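PDB 2DY1: elongation factor G, which binds GTP together with magnesium and probably acts as a GTPase of the translation elongation machinery. Local coordinates for residues Y31-K36 against L69-H74; H74-L79 against P263-I268; A109-G114 against S151-I156; G126-V131 against A271-T276; P452-R457 against E621-Y626. All blocks are in the same frame, centred on the assembly; numbering follows the deposited sequence.

Contacts 1 to 4 belong to the GTP-binding domain, whereas contact 5 lies about 52 Å from contact 1, centre to centre, where a loop meets the C-terminal region. Contacts 2 and 4 are buried and apolar across their segments; they join the central sheet to helix 261-271 and the loop after it, and meet where Leu267 and Ile268 touch Met130. Contact 1 shares the strand hairpin with contact 2, yet there two waters bridge Thr33, by hydroxyl and carbonyl, to the Leu70 backbone. Contacts 3 and 5, like contact 1, are partly buried: in contact 3, the smallest, methyls meet and Leu153 touches Val131 of contact 4; in contact 5 a leucine methyl meets a valine methyl and a proline oxygen.

Contact 1 of 5, residues Y31-K36 against L69-H74; sequences YKTGAK and LLFRGH
Thr33 carries nearly the whole of this contact, set against Leu69, Leu70 and Phe71 at the end of strand 65-71. Its CB lies 3.5 Å from Leu70 O, a close van der Waals approach to a strand carbonyl. From there the side chain forks. The hydroxyl is lodged between the backbone N and the carbonyl carbon (chi1 57°), and from this position OG1 bonds back to Leu29 O in the last turn of helix 22-32. The same OG1 lies 4.0 Å from Leu69 CD2, the two side chains meeting at about a right angle, and it accepts a hydrogen bond of 2.7 Å from a water that in turn receives Leu70 N at 3.0 Å. The methyl CG2 passes the same carbonyl, 3.8 Å from Leu70 O, on its way to the Phe71 ring, which it meets obliquely at 4.4 Å from CD1, and to Leu265 of helix 261-271. A second water donates to both Thr33 O and Leu70 O, at 2.8 Å each, so the two backbones are joined through solvent. Threonine suits the place because one branch satisfies a helix carbonyl and a water while the other packs in an apolar cluster. Gly34, with positive phi, ends the helix in a Schellman motif, and Gly73 stands in the type I' turn Phe71-His74, where the backbone again takes left-handed angles. The arrangement belongs to the P-loop GTPase fold: the helix that follows the phosphate-binding loop ends beside a beta hairpin at the outer edge of the central sheet.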
# COMPACT_ATOMS: atom_id res chain seq x y z
N TYR A 31 28.45 2.73 -7.00
CA TYR A 31 29.83 3.20 -6.93
C TYR A 31 30.83 2.13 -7.36
O TYR A 31 31.69 2.38 -8.22
CB TYR A 31 30.17 3.67 -5.50
CG TYR A 31 31.65 3.92 -5.29
CD1 TYR A 31 32.41 3.08 -4.48
CD2 TYR A 31 32.30 4.95 -5.96
CE1 TYR A 31 33.78 3.25 -4.35
CE2 TYR A 31 33.68 5.13 -5.84
CZ TYR A 31 34.41 4.28 -5.03
OH TYR A 31 35.77 4.47 -4.92
N LYS A 32 30.69 0.91 -6.81
CA LYS A 32 31.65 -0.14 -7.13
C LYS A 32 31.66 -0.60 -8.57
O LYS A 32 32.69 -1.05 -9.06
CB LYS A 32 31.45 -1.35 -6.20
CG LYS A 32 31.89 -1.11 -4.76
CD LYS A 32 33.37 -0.81 -4.66
CE LYS A 32 34.13 -1.95 -4.02
NZ LYS A 32 35.60 -1.74 -4.11
N THR A 33 30.52 -0.48 -9.25
CA THR A 33 30.44 -0.86 -10.67
C THR A 33 30.85 0.30 -11.57
O THR A 33 30.94 0.14 -12.79
CB THR A 33 29.02 -1.33 -11.08
OG1 THR A 33 28.07 -0.30 -10.79
CG2 THR A 33 28.62 -2.61 -10.33
N GLY A 34 31.06 1.48 -10.98
CA GLY A 34 31.49 2.62 -11.76
C GLY A 34 30.38 3.46 -12.37
O GLY A 34 30.67 4.32 -13.22
N ALA A 35 29.14 3.23 -11.95
CA ALA A 35 27.99 3.99 -12.47
C ALA A 35 28.01 5.44 -11.99
O ALA A 35 27.37 6.31 -12.61
CB ALA A 35 26.68 3.33 -12.07
N LYS A 36 28.70 5.71 -10.89
CA LYS A 36 28.81 7.07 -10.37
C LYS A 36 30.16 7.25 -9.66
O LYS A 36 30.72 6.29 -9.13
CB LYS A 36 27.63 7.40 -9.44
CG LYS A 36 27.59 6.66 -8.12
CD LYS A 36 26.23 6.86 -7.41
CE LYS A 36 26.00 8.34 -7.05
NZ LYS A 36 24.79 8.53 -6.19
N LEU A 69 22.45 -1.60 -12.95
CA LEU A 69 23.83 -2.02 -12.81
C LEU A 69 24.40 -2.78 -13.98
O LEU A 69 23.73 -3.64 -14.56
CB LEU A 69 23.98 -2.87 -11.54
CG LEU A 69 23.42 -2.24 -10.26
CD1 LEU A 69 23.42 -3.27 -9.12
CD2 LEU A 69 24.26 -1.02 -9.86
N LEU A 70 25.63 -2.43 -14.33
CA LEU A 70 26.36 -3.08 -15.42
C LEU A 70 27.62 -3.67 -14.79
O LEU A 70 28.36 -2.98 -14.10
CB LEU A 70 26.73 -2.06 -16.49
CG LEU A 70 27.64 -2.57 -17.61
CD1 LEU A 70 26.91 -3.62 -18.44
CD2 LEU A 70 28.05 -1.39 -18.49
N PHE A 71 27.87 -4.95 -15.02
CA PHE A 71 29.04 -5.57 -14.43
C PHE A 71 29.51 -6.69 -15.35
O PHE A 71 28.81 -7.67 -15.57
CB PHE A 71 28.66 -6.14 -13.06
CG PHE A 71 29.81 -6.80 -12.33
CD1 PHE A 71 30.89 -6.05 -11.89
CD2 PHE A 71 29.79 -8.17 -12.09
CE1 PHE A 71 31.95 -6.66 -11.20
CE2 PHE A 71 30.84 -8.78 -11.41
CZ PHE A 71 31.91 -8.03 -10.97
N ARG A 72 30.72 -6.52 -15.87
CA ARG A 72 31.31 -7.49 -16.78
C ARG A 72 30.36 -7.91 -17.89
O ARG A 72 30.25 -9.10 -18.21
CB ARG A 72 31.78 -8.70 -15.99
CG ARG A 72 32.77 -8.30 -14.93
CD ARG A 72 33.44 -9.47 -14.25
NE ARG A 72 34.34 -8.96 -13.23
CZ ARG A 72 35.04 -9.72 -12.39
NH1 ARG A 72 34.93 -11.04 -12.45
NH2 ARG A 72 35.84 -9.16 -11.50
N GLY A 73 29.67 -6.92 -18.46
CA GLY A 73 28.76 -7.20 -19.56
C GLY A 73 27.37 -7.69 -19.16
O GLY A 73 26.47 -7.80 -20.01
N HIS A 74 27.19 -7.98 -17.88
CA HIS A 74 25.89 -8.44 -17.38
C HIS A 74 25.14 -7.23 -16.81
O HIS A 74 25.76 -6.25 -16.41
CB HIS A 74 26.09 -9.46 -16.26
CG HIS A 74 27.02 -10.57 -16.62
ND1 HIS A 74 26.76 -11.45 -17.65
CD2 HIS A 74 28.23 -10.93 -16.12
CE1 HIS A 74 27.77 -12.30 -17.77
NE2 HIS A 74 28.67 -12.00 -16.85
O HOH W 1 26.72 0.01 -13.07
O HOH W 2 30.98 -2.14 -14.33

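Contact 2 of 5, residues H74-L79 against P263-I268; sequences HRVFLL and PLLELI
This is buried helix-on-sheet packing, in which Val76 of strand 74-80 meets Leu265 and Ile268 of helix 261-271. Val76 points toward the helix and presents both of its methyls. CG2 lies 3.7 Å from Leu265 CD1, and these two side chains run past each other in opposite senses, so the flank of one meets the flank of the other. Ile268 comes from the next turn of the helix: its CG2, turned anti to its own backbone N, faces the fork of Val76 and lies 4.1 Å from each of CG1 and CG2. A beta-branched valine suits the strand, since its two short methyls fill the groove between residues three apart on the helix. Leu265 has the longer reach, and its end approaches the strand although its CB does not point there. Leu78, on the same side, also touches Thr26 and Leu29 of helix 22-32, while the intervening Phe77 turns to Phe346 of the domain 2 region. Arg75 and Phe77 pair through their backbones with strand 9-16, and Val76 with Leu69. Near the sheet's edge, one face of the strand thus packs under two helices, as in the alpha/beta fold of P-loop GTPases.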
# COMPACT_ATOMS: atom_id res chain seq x y z
N HIS A 74 27.19 -7.98 -17.88
CA HIS A 74 25.89 -8.44 -17.38
C HIS A 74 25.14 -7.23 -16.81
O HIS A 74 25.76 -6.25 -16.41
CB HIS A 74 26.09 -9.46 -16.26
CG HIS A 74 27.02 -10.57 -16.62
ND1 HIS A 74 26.76 -11.45 -17.65
CD2 HIS A 74 28.23 -10.93 -16.12
CE1 HIS A 74 27.77 -12.30 -17.77
NE2 HIS A 74 28.67 -12.00 -16.85
N ARG A 75 23.82 -7.31 -16.77
CA ARG A 75 23.02 -6.21 -16.26
C ARG A 75 22.07 -6.67 -15.18
O ARG A 75 21.41 -7.71 -15.29
CB ARG A 75 22.20 -5.59 -17.40
CG ARG A 75 23.06 -4.83 -18.42
CD ARG A 75 22.18 -4.34 -19.56
NE ARG A 75 22.85 -3.37 -20.43
CZ ARG A 75 23.86 -3.65 -21.25
NH1 ARG A 75 24.35 -4.88 -21.32
NH2 ARG A 75 24.39 -2.68 -21.99
N VAL A 76 22.02 -5.91 -14.09
CA VAL A 76 21.07 -6.21 -13.04
C VAL A 76 20.28 -4.94 -12.85
O VAL A 76 20.85 -3.92 -12.47
CB VAL A 76 21.75 -6.62 -11.72
CG1 VAL A 76 20.71 -6.76 -10.62
CG2 VAL A 76 22.50 -7.94 -11.93
N PHE A 77 18.98 -4.99 -13.15
CA PHE A 77 18.15 -3.81 -12.93
C PHE A 77 17.63 -3.98 -11.52
O PHE A 77 16.74 -4.79 -11.28
CB PHE A 77 17.03 -3.74 -13.97
CG PHE A 77 17.53 -3.38 -15.34
CD1 PHE A 77 18.05 -4.36 -16.17
CD2 PHE A 77 17.57 -2.05 -15.77
CE1 PHE A 77 18.63 -4.04 -17.40
CE2 PHE A 77 18.15 -1.72 -17.00
CZ PHE A 77 18.68 -2.71 -17.82
N LEU A 78 18.20 -3.19 -10.60
CA LEU A 78 17.86 -3.28 -9.18
C LEU A 78 16.87 -2.19 -8.82
O LEU A 78 17.11 -1.02 -9.09
CB LEU A 78 19.15 -3.12 -8.35
CG LEU A 78 19.04 -3.34 -6.83
CD1 LEU A 78 18.69 -4.80 -6.53
CD2 LEU A 78 20.38 -2.96 -6.17
N LEU A 79 15.76 -2.59 -8.21
CA LEU A 79 14.74 -1.61 -7.81
C LEU A 79 14.86 -1.43 -6.30
O LEU A 79 14.53 -2.33 -5.53
CB LEU A 79 13.35 -2.13 -8.18
CG LEU A 79 13.28 -2.64 -9.63
CD1 LEU A 79 11.86 -3.10 -9.95
CD2 LEU A 79 13.68 -1.52 -10.59
N PRO A 263 30.72 -9.18 -4.51
CA PRO A 263 30.38 -10.61 -4.38
C PRO A 263 28.84 -10.80 -4.35
O PRO A 263 28.31 -11.81 -4.84
CB PRO A 263 31.03 -11.00 -3.06
CG PRO A 263 32.29 -10.19 -3.09
CD PRO A 263 31.82 -8.83 -3.59
N LEU A 264 28.12 -9.84 -3.76
CA LEU A 264 26.65 -9.92 -3.72
C LEU A 264 26.10 -9.82 -5.15
O LEU A 264 25.17 -10.53 -5.51
CB LEU A 264 26.07 -8.77 -2.87
CG LEU A 264 24.55 -8.58 -2.95
CD1 LEU A 264 23.86 -9.79 -2.36
CD2 LEU A 264 24.14 -7.32 -2.19
N LEU A 265 26.68 -8.93 -5.95
CA LEU A 265 26.23 -8.78 -7.32
C LEU A 265 26.47 -10.08 -8.12
O LEU A 265 25.60 -10.51 -8.89
CB LEU A 265 26.93 -7.59 -7.96
CG LEU A 265 26.44 -7.14 -9.34
CD1 LEU A 265 24.93 -6.90 -9.33
CD2 LEU A 265 27.19 -5.86 -9.72
N GLU A 266 27.63 -10.69 -7.91
CA GLU A 266 27.95 -11.94 -8.59
C GLU A 266 26.97 -13.03 -8.15
O GLU A 266 26.51 -13.84 -8.97
CB GLU A 266 29.40 -12.34 -8.29
CG GLU A 266 30.41 -11.34 -8.86
CD GLU A 266 31.86 -11.63 -8.46
OE1 GLU A 266 32.09 -12.00 -7.29
OE2 GLU A 266 32.76 -11.49 -9.31
N LEU A 267 26.64 -13.05 -6.86
CA LEU A 267 25.69 -14.04 -6.35
C LEU A 267 24.29 -13.81 -6.94
O LEU A 267 23.57 -14.77 -7.20
CB LEU A 267 25.66 -14.01 -4.82
CG LEU A 267 24.70 -14.97 -4.11
CD1 LEU A 267 25.07 -16.41 -4.44
CD2 LEU A 267 24.78 -14.73 -2.61
N ILE A 268 23.90 -12.56 -7.15
CA ILE A 268 22.60 -12.27 -7.75
C ILE A 268 22.56 -12.92 -9.14
O ILE A 268 21.57 -13.58 -9.50
CB ILE A 268 22.39 -10.75 -7.86
CG1 ILE A 268 22.00 -10.21 -6.48
CG2 ILE A 268 21.32 -10.42 -8.90
CD1 ILE A 268 22.10 -8.67 -6.35

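Contact 3 of 5, residues A109-G114 against S151-I156; sequences AGVQVG and STLGPI
Val111 and Thr152 are brought together by matching torsions: in each, a methyl stands anti to the backbone N, CG1 of Val111 (chi1 176°) and CG2 of Thr152. The two side chains reach toward each other tip to tip, with these methyls 4.1 Å apart. The same rotation turns the threonine hydroxyl to the flank beside its own N, where OG1 makes a weak hydrogen bond to Asp148 O one helical turn back. Threonine therefore works here as an amphipathic residue, spending its polar branch on its own helix and offering its methyl to the neighbour. The other valine methyl, CG2, looks toward Leu153 CD1 at 4.5 Å, a looser approach, made by the end of a leucine whose CB does not point at the loop. Leu153 CD1 also rests 4.2 Å from Val131 CG2, so it spans from the surface loop to the central sheet. Turns flank the patch on both segments. Gly110 has positive phi just before Val111, and Gln112 is the N-cap residue of helix 113-124, its N bonded to Thr115 OG1. On the other segment Gly154 leaves the helix with positive phi, and Pro155 centres an inverse gamma turn in which Ile156 N bonds Gly154 O at 2.7 Å. The loop leading into helix 113-124 thus leans on the end of helix 142-153: Val111 also touches Glu116 and Leu149, Leu153 reaches Trp119, and beyond the turn Ile156 begins strand 156-165 and packs on Val250 of strand 248-252.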
# COMPACT_ATOMS: atom_id res chain seq x y z
N ALA A 109 18.48 -6.35 14.15
CA ALA A 109 17.06 -6.60 14.36
C ALA A 109 16.47 -7.91 13.90
O ALA A 109 15.45 -8.34 14.44
CB ALA A 109 16.27 -5.44 13.75
N GLY A 110 17.07 -8.55 12.91
CA GLY A 110 16.52 -9.80 12.43
C GLY A 110 15.29 -9.52 11.59
O GLY A 110 15.10 -8.39 11.11
N VAL A 111 14.45 -10.53 11.40
CA VAL A 111 13.22 -10.36 10.63
C VAL A 111 12.25 -9.45 11.38
O VAL A 111 11.90 -9.72 12.54
CB VAL A 111 12.56 -11.73 10.36
CG1 VAL A 111 11.22 -11.55 9.63
CG2 VAL A 111 13.50 -12.60 9.55
N GLN A 112 11.84 -8.36 10.74
CA GLN A 112 10.91 -7.42 11.34
C GLN A 112 9.58 -7.47 10.60
O GLN A 112 9.45 -8.18 9.60
CB GLN A 112 11.51 -6.01 11.31
CG GLN A 112 12.77 -5.88 12.17
CD GLN A 112 13.55 -4.61 11.94
OE1 GLN A 112 14.33 -4.50 10.98
NE2 GLN A 112 13.34 -3.63 12.80
N VAL A 113 8.59 -6.74 11.09
CA VAL A 113 7.29 -6.76 10.44
C VAL A 113 7.39 -6.37 8.97
O VAL A 113 6.76 -7.00 8.12
CB VAL A 113 6.29 -5.84 11.16
CG1 VAL A 113 4.97 -5.79 10.40
CG2 VAL A 113 6.05 -6.38 12.57
N GLY A 114 8.19 -5.36 8.67
CA GLY A 114 8.34 -4.92 7.29
C GLY A 114 9.01 -5.96 6.41
O GLY A 114 8.79 -6.00 5.19
N SER A 151 14.08 -20.60 11.25
CA SER A 151 12.84 -20.77 11.99
C SER A 151 11.67 -20.01 11.38
O SER A 151 10.54 -20.49 11.38
CB SER A 151 13.00 -20.29 13.44
OG SER A 151 13.92 -21.10 14.16
N THR A 152 11.96 -18.82 10.88
CA THR A 152 10.93 -17.94 10.32
C THR A 152 10.66 -18.06 8.83
O THR A 152 9.51 -18.02 8.40
CB THR A 152 11.29 -16.48 10.64
OG1 THR A 152 11.36 -16.32 12.06
CG2 THR A 152 10.23 -15.53 10.10
N LEU A 153 11.72 -18.20 8.04
CA LEU A 153 11.58 -18.28 6.59
C LEU A 153 11.67 -19.68 5.98
O LEU A 153 11.19 -19.92 4.87
CB LEU A 153 12.62 -17.37 5.93
CG LEU A 153 12.66 -15.96 6.53
CD1 LEU A 153 13.76 -15.15 5.85
CD2 LEU A 153 11.31 -15.29 6.39
N GLY A 154 12.30 -20.60 6.68
CA GLY A 154 12.38 -21.95 6.15
C GLY A 154 13.70 -22.38 5.56
O GLY A 154 14.75 -22.26 6.20
N PRO A 155 13.69 -22.89 4.31
CA PRO A 155 14.88 -23.38 3.63
C PRO A 155 15.95 -22.37 3.21
O PRO A 155 16.26 -22.24 2.03
CB PRO A 155 14.30 -24.18 2.46
CG PRO A 155 13.07 -23.41 2.12
CD PRO A 155 12.49 -23.03 3.46
N ILE A 156 16.53 -21.69 4.19
CA ILE A 156 17.60 -20.75 3.87
C ILE A 156 18.86 -21.53 3.52
O ILE A 156 19.02 -22.71 3.89
CB ILE A 156 17.90 -19.78 5.04
CG1 ILE A 156 18.21 -20.57 6.32
CG2 ILE A 156 16.71 -18.87 5.24
CD1 ILE A 156 19.41 -20.05 7.07

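Contact 4 of 5, residues G126-V131 against A271-T276; sequences GLPRMV and ALPSPT
Leu127 O, next to the Pro128 that packs on Pro273, is gripped by two nitrogens of Arg129. NE reaches it at 2.8 Å, nearly in line with the carbonyl bond (C=O...N 163°), and NH2 at 3.0 Å, tilted 31° from the carbonyl plane. The oxygen sits at the edge of the guanidinium, close to its plane, so the side-on grip fixes the rotation of that group. Arg129 also forms a salt bridge with Glu123 and a cation-pi contact with Trp119, which gives its buried charge partners on its own side of the strand. Its neighbours Pro128 and Met130 point the other way, toward 271-276. Pro128 CG meets Pro273 CD at 3.9 Å, two compact proline rings crossing obliquely. Met130 is bent at its last torsion (chi3 -70°), which carries CE to 3.6 Å from Ala271 CB and 4.1 Å from Leu272 CG. The small alanine leaves room for this methyl, and the flexible thioether follows the irregular surface where helix 261-271 ends. Leu272 continues the apolar layer onto Ala100 and Val12. The chemistry implies a division of labour: polar bonds hold the start of strand 129-134 on the side facing helix 113-124, while apolar packing, dispersion and burial from water, joins it to the second segment.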
# COMPACT_ATOMS: atom_id res chain seq x y z
N GLY A 126 5.04 -15.44 -6.46
CA GLY A 126 5.80 -16.60 -6.92
C GLY A 126 7.26 -16.30 -7.18
O GLY A 126 7.92 -16.96 -7.98
N LEU A 127 7.77 -15.29 -6.48
CA LEU A 127 9.15 -14.88 -6.67
C LEU A 127 10.21 -15.54 -5.82
O LEU A 127 10.01 -15.74 -4.63
CB LEU A 127 9.29 -13.38 -6.39
CG LEU A 127 8.45 -12.40 -7.22
CD1 LEU A 127 8.89 -10.96 -6.86
CD2 LEU A 127 8.63 -12.67 -8.71
N PRO A 128 11.36 -15.86 -6.42
CA PRO A 128 12.49 -16.45 -5.69
C PRO A 128 12.92 -15.35 -4.72
O PRO A 128 12.71 -14.15 -4.98
CB PRO A 128 13.55 -16.63 -6.77
CG PRO A 128 12.70 -16.97 -7.99
CD PRO A 128 11.58 -15.96 -7.88
N ARG A 129 13.52 -15.74 -3.60
CA ARG A 129 13.97 -14.78 -2.60
C ARG A 129 15.39 -15.11 -2.14
O ARG A 129 15.76 -16.28 -2.03
CB ARG A 129 13.05 -14.79 -1.37
CG ARG A 129 11.80 -13.92 -1.48
CD ARG A 129 10.61 -14.66 -0.90
NE ARG A 129 10.23 -15.72 -1.84
CZ ARG A 129 9.61 -16.84 -1.50
NH1 ARG A 129 9.28 -17.07 -0.23
NH2 ARG A 129 9.34 -17.74 -2.44
N MET A 130 16.18 -14.07 -1.93
CA MET A 130 17.55 -14.18 -1.42
C MET A 130 17.58 -13.16 -0.29
O MET A 130 16.87 -12.16 -0.35
CB MET A 130 18.57 -13.81 -2.52
CG MET A 130 19.96 -13.44 -2.06
SD MET A 130 20.93 -12.89 -3.53
CE MET A 130 21.06 -14.48 -4.32
N VAL A 131 18.35 -13.42 0.76
CA VAL A 131 18.46 -12.50 1.89
C VAL A 131 19.85 -11.91 1.90
O VAL A 131 20.82 -12.61 1.62
CB VAL A 131 18.31 -13.26 3.24
CG1 VAL A 131 18.64 -12.35 4.43
CG2 VAL A 131 16.89 -13.80 3.38
N ALA A 271 22.57 -16.91 -8.67
CA ALA A 271 21.40 -17.51 -8.04
C ALA A 271 20.00 -17.16 -8.52
O ALA A 271 19.10 -17.99 -8.45
CB ALA A 271 21.47 -17.26 -6.53
N LEU A 272 19.80 -15.93 -8.98
CA LEU A 272 18.47 -15.50 -9.36
C LEU A 272 18.18 -15.74 -10.82
O LEU A 272 19.09 -15.76 -11.64
CB LEU A 272 18.28 -14.03 -8.95
CG LEU A 272 18.57 -13.84 -7.45
CD1 LEU A 272 18.33 -12.36 -7.10
CD2 LEU A 272 17.67 -14.73 -6.58
N PRO A 273 16.90 -15.92 -11.16
CA PRO A 273 16.52 -16.19 -12.55
C PRO A 273 16.52 -15.05 -13.53
O PRO A 273 16.29 -13.91 -13.18
CB PRO A 273 15.13 -16.78 -12.42
CG PRO A 273 14.54 -15.92 -11.34
CD PRO A 273 15.70 -15.90 -10.31
N SER A 274 16.75 -15.42 -14.79
CA SER A 274 16.71 -14.46 -15.89
C SER A 274 15.25 -14.34 -16.32
O SER A 274 14.40 -15.17 -15.97
CB SER A 274 17.53 -15.00 -17.07
OG SER A 274 16.81 -16.08 -17.66
N PRO A 275 14.92 -13.29 -17.09
CA PRO A 275 13.55 -13.11 -17.55
C PRO A 275 13.10 -14.30 -18.42
O PRO A 275 11.95 -14.72 -18.36
CB PRO A 275 13.62 -11.81 -18.35
CG PRO A 275 14.67 -11.04 -17.64
CD PRO A 275 15.73 -12.07 -17.31
N THR A 276 14.04 -14.82 -19.21
CA THR A 276 13.75 -15.96 -20.08
C THR A 276 13.35 -17.17 -19.25
O THR A 276 12.45 -17.92 -19.62
CB THR A 276 14.97 -16.31 -20.94
OG1 THR A 276 15.26 -15.22 -21.81
CG2 THR A 276 14.68 -17.57 -21.76

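Contact 5 of 5, residues P452-R457 against E621-Y626; sequences PKVPYR and EVLEYY
Leu623 meets Pro452 and Val454 where the loop that leads from strand 447-450 into strand 457-460 lies against the ferredoxin-like alpha/beta domain at the C-terminal end of elongation factor G. The tight part centres on one methyl. Leu623 CD1 lies 3.2 Å from Pro452 O, a close approach of a C-H group to a carbonyl, and 3.8 Å from Val454 CG2. A leucine suits this spot because CG, turned anti to the carbonyl carbon (chi1 -79°), lets a single branch reach both loop residues. Leu623 projects from the type I turn Val622-Tyr625, closed by Tyr625 N to Val622 O at 3.2 Å, just ahead of helix 625-633. The loop offers Leu623 a carbonyl and a valine methyl, its larger side chains lying farther off. The outer side is looser, for Lys453 points away from the turn and is exposed. Polar groups on that side have their own partners: Lys453 N bonds to Glu422, and Glu624 makes a salt bridge to Lys627. Val454 has a second use for its branches. While CG2 faces Leu623, CG1 stands 3.8 Å above the plane of the Tyr456 ring, over its centre.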
# COMPACT_ATOMS: atom_id res chain seq x y z
N PRO A 452 -11.68 14.48 9.65
CA PRO A 452 -12.98 14.49 8.97
C PRO A 452 -14.15 14.65 9.93
O PRO A 452 -14.10 14.19 11.07
CB PRO A 452 -13.04 13.11 8.30
CG PRO A 452 -11.57 12.78 8.05
CD PRO A 452 -10.92 13.26 9.34
N LYS A 453 -15.20 15.30 9.44
CA LYS A 453 -16.43 15.47 10.22
C LYS A 453 -17.10 14.11 10.33
O LYS A 453 -17.05 13.31 9.40
CB LYS A 453 -17.35 16.45 9.50
CG LYS A 453 -16.84 17.86 9.48
CD LYS A 453 -17.77 18.75 8.70
CE LYS A 453 -17.29 20.18 8.69
NZ LYS A 453 -18.21 21.04 7.89
N VAL A 454 -17.74 13.84 11.46
CA VAL A 454 -18.42 12.57 11.67
C VAL A 454 -19.79 12.60 11.01
O VAL A 454 -20.52 13.58 11.13
CB VAL A 454 -18.60 12.27 13.18
CG1 VAL A 454 -19.44 11.02 13.38
CG2 VAL A 454 -17.23 12.08 13.82
N PRO A 455 -20.14 11.54 10.28
CA PRO A 455 -21.45 11.50 9.62
C PRO A 455 -22.57 11.08 10.58
O PRO A 455 -23.06 9.95 10.53
CB PRO A 455 -21.22 10.50 8.49
CG PRO A 455 -20.26 9.53 9.11
CD PRO A 455 -19.28 10.44 9.81
N TYR A 456 -22.95 12.00 11.45
CA TYR A 456 -24.03 11.74 12.40
C TYR A 456 -25.32 11.56 11.62
O TYR A 456 -25.45 12.00 10.47
CB TYR A 456 -24.20 12.92 13.36
CG TYR A 456 -23.06 13.08 14.33
CD1 TYR A 456 -22.89 12.19 15.39
CD2 TYR A 456 -22.14 14.11 14.18
CE1 TYR A 456 -21.81 12.32 16.27
CE2 TYR A 456 -21.06 14.24 15.05
CZ TYR A 456 -20.90 13.35 16.09
OH TYR A 456 -19.81 13.47 16.93
N ARG A 457 -26.29 10.90 12.23
CA ARG A 457 -27.57 10.70 11.58
C ARG A 457 -28.64 10.88 12.63
O ARG A 457 -28.34 11.21 13.78
CB ARG A 457 -27.63 9.32 10.94
CG ARG A 457 -26.66 9.23 9.77
CD ARG A 457 -26.90 8.07 8.86
NE ARG A 457 -25.92 8.07 7.79
CZ ARG A 457 -25.60 6.99 7.09
NH1 ARG A 457 -26.21 5.84 7.36
NH2 ARG A 457 -24.64 7.03 6.18
N GLU A 621 -14.46 9.14 18.42
CA GLU A 621 -13.43 9.06 19.45
C GLU A 621 -12.12 8.46 18.94
O GLU A 621 -11.14 8.39 19.69
CB GLU A 621 -13.93 8.20 20.62
CG GLU A 621 -15.16 8.74 21.30
CD GLU A 621 -14.94 10.11 21.89
OE1 GLU A 621 -14.04 10.24 22.76
OE2 GLU A 621 -15.65 11.05 21.49
N VAL A 622 -12.10 8.03 17.68
CA VAL A 622 -10.92 7.39 17.11
C VAL A 622 -10.50 7.86 15.71
O VAL A 622 -9.81 7.12 15.01
CB VAL A 622 -11.11 5.86 17.02
CG1 VAL A 622 -11.08 5.24 18.42
CG2 VAL A 622 -12.44 5.55 16.33
N LEU A 623 -10.88 9.06 15.30
CA LEU A 623 -10.51 9.51 13.97
C LEU A 623 -9.00 9.72 13.83
O LEU A 623 -8.47 9.72 12.72
CB LEU A 623 -11.26 10.79 13.61
CG LEU A 623 -12.71 10.52 13.17
CD1 LEU A 623 -13.47 11.82 13.12
CD2 LEU A 623 -12.70 9.84 11.81
N GLU A 624 -8.32 9.90 14.96
CA GLU A 624 -6.87 10.06 14.92
C GLU A 624 -6.20 9.02 15.79
O GLU A 624 -5.11 9.24 16.31
CB GLU A 624 -6.44 11.46 15.37
CG GLU A 624 -6.87 12.54 14.41
CD GLU A 624 -6.05 13.79 14.53
OE1 GLU A 624 -6.00 14.37 15.64
OE2 GLU A 624 -5.46 14.20 13.52
N TYR A 625 -6.85 7.87 15.94
CA TYR A 625 -6.27 6.81 16.74
C TYR A 625 -4.92 6.43 16.13
O TYR A 625 -3.98 6.09 16.85
CB TYR A 625 -7.22 5.59 16.78
CG TYR A 625 -6.88 4.58 17.85
CD1 TYR A 625 -6.59 3.25 17.51
CD2 TYR A 625 -6.84 4.94 19.20
CE1 TYR A 625 -6.26 2.31 18.50
CE2 TYR A 625 -6.52 4.01 20.19
CZ TYR A 625 -6.23 2.70 19.84
OH TYR A 625 -5.91 1.78 20.81
N TYR A 626 -4.81 6.52 14.80
CA TYR A 626 -3.57 6.18 14.12
C TYR A 626 -2.39 7.02 14.62
O TYR A 626 -1.25 6.57 14.57
CB TYR A 626 -3.71 6.31 12.59
CG TYR A 626 -3.80 7.73 12.05
CD1 TYR A 626 -4.99 8.46 12.12
CD2 TYR A 626 -2.69 8.33 11.43
CE1 TYR A 626 -5.08 9.73 11.59
CE2 TYR A 626 -2.77 9.61 10.90
CZ TYR A 626 -3.97 10.31 10.98
OH TYR A 626 -4.05 11.56 10.42